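Local coordinates for protein thiamine pyrophosphokinase (Bacillus subtilis, PDB 3LM8) that catalyses the ATP-dependent pyrophosphorylation of thiamine to thiamine diphosphate, releasing AMP, and takes part in thiamine salvage, at residues Ser54-Glu57 and Gln58-Arg61. The protein carries 1 engineered substitution. Numbering follows the deposited sequence.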
# COMPACT_ATOMS: atom_id res chain seq x y z
N SER A 54 1.09 -5.32 21.99
CA SER A 54 0.81 -3.93 21.64
C SER A 54 -0.67 -3.58 21.86
O SER A 54 -1.03 -2.40 21.97
CB SER A 54 1.21 -3.65 20.20
OG SER A 54 1.28 -2.26 19.95
N ILE A 55 -1.53 -4.60 21.92
CA ILE A 55 -2.96 -4.36 22.14
C ILE A 55 -3.28 -4.38 23.64
O ILE A 55 -2.57 -5.03 24.43
CB ILE A 55 -3.83 -5.40 21.41
CG1 ILE A 55 -3.65 -6.78 22.04
CG2 ILE A 55 -3.47 -5.44 19.93
CD1 ILE A 55 -4.54 -7.04 23.24
N THR A 56 -4.34 -3.69 24.03
CA THR A 56 -4.74 -3.61 25.43
C THR A 56 -5.56 -4.78 25.97
O THR A 56 -6.23 -5.51 25.23
CB THR A 56 -5.50 -2.28 25.71
OG1 THR A 56 -4.61 -1.35 26.34
CG2 THR A 56 -6.72 -2.50 26.62
N GLU A 57 -5.49 -4.93 27.29
CA GLU A 57 -6.23 -5.95 28.03
C GLU A 57 -7.66 -6.03 27.54
O GLU A 57 -8.11 -7.07 27.05
CB GLU A 57 -6.21 -5.60 29.53
CG GLU A 57 -6.21 -4.08 29.80
CD GLU A 57 -4.85 -3.56 30.29
OE1 GLU A 57 -4.43 -4.00 31.38
OE2 GLU A 57 -4.22 -2.73 29.60
N GLN A 58 -8.38 -4.92 27.66
CA GLN A 58 -9.76 -4.87 27.21
C GLN A 58 -9.81 -5.19 25.72
O GLN A 58 -10.57 -6.06 25.28
CB GLN A 58 -10.34 -3.47 27.47
CG GLN A 58 -11.86 -3.43 27.62
CD GLN A 58 -12.33 -4.03 28.94
OE1 GLN A 58 -11.99 -5.16 29.27
NE2 GLN A 58 -13.13 -3.27 29.68
N GLU A 59 -8.98 -4.50 24.94
CA GLU A 59 -8.92 -4.69 23.49
C GLU A 59 -8.86 -6.15 23.09
O GLU A 59 -9.45 -6.55 22.08
CB GLU A 59 -7.71 -3.93 22.90
CG GLU A 59 -8.01 -2.46 22.54
CD GLU A 59 -6.76 -1.63 22.21
OE1 GLU A 59 -6.92 -0.48 21.74
OE2 GLU A 59 -5.63 -2.11 22.42
N ARG A 60 -8.16 -6.97 23.87
CA ARG A 60 -8.04 -8.39 23.56
C ARG A 60 -9.38 -9.05 23.84
O ARG A 60 -9.90 -9.82 23.02
CB ARG A 60 -6.92 -9.03 24.40
CG ARG A 60 -6.29 -10.29 23.79
CD ARG A 60 -5.23 -10.89 24.72
NE ARG A 60 -4.45 -11.97 24.10
CZ ARG A 60 -4.96 -13.09 23.59
NH1 ARG A 60 -4.16 -14.01 23.06
NH2 ARG A 60 -6.27 -13.30 23.61
N ARG A 61 -9.95 -8.74 25.00
CA ARG A 61 -11.24 -9.30 25.35
C ARG A 61 -12.26 -8.94 24.29
O ARG A 61 -13.00 -9.79 23.79
CB ARG A 61 -11.70 -8.78 26.71
CG ARG A 61 -10.86 -9.24 27.88
CD ARG A 61 -11.74 -9.35 29.10
NE ARG A 61 -12.64 -8.20 29.19
CZ ARG A 61 -13.69 -8.13 29.99
NH1 ARG A 61 -14.45 -7.04 30.00
NH2 ARG A 61 -14.00 -9.15 30.79
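Ile55 sets its CD1 methyl against CB and CG of Arg60, the two side chains meeting at a slant, with Ile55 CD1 lying 3.7 Å from Arg60 CG. The branch reaches there because CG1 stands between the backbone N and the carbonyl carbon (chi1 68°). These residues flank the helix start at the two positions joined by a hydrophobic staple, the second filled here by the aliphatic part of an arginine. Isoleucine suits its place by being wholly apolar; arginine adds a long hydrocarbon stem whose extended course carries the charge onward to a salt bridge with Glu64 and a cation-pi contact with Phe52.

Thr56 is the N-cap residue. Its backbone N donates to Glu59 OE2 at 2.6 Å, an almost straight bond (167°) that meets the anti side of the carboxylate, 20° out of its plane. This is the half of a capping box in which the third helical residue reaches back; threonine is a common N-cap residue, yet its side chain makes no capping bond here, and the glutamate chain instead crosses it at about a right angle. Glutamate fits because its chain, extended beyond CG, can span back to this amide, and its negative charge would probably be favoured beside the positive end of the helix dipole. An alanine in its place would probably leave the Thr56 amide without this acceptor and Lys33, salt-bridged to Glu59 OE1, without its carboxylate mate. The Thr56 O accepts from Arg60 N at 2.8 Å, opening the helical bonding.

Glu57, whose acidic side chain is probably favoured in this first turn for the same reason, continues it: its O accepts from Arg61 N at 3.2 Å. Within the first turn, Gln58 OE1 takes weak bonds from NE and NH1 of Arg61, three residues on.

The corner ends the loop after strand 47-49 and begins helix 57-66, at the catalytic domain's surface, where Ile55 and Glu59 both touch Val36 of helix 33-41.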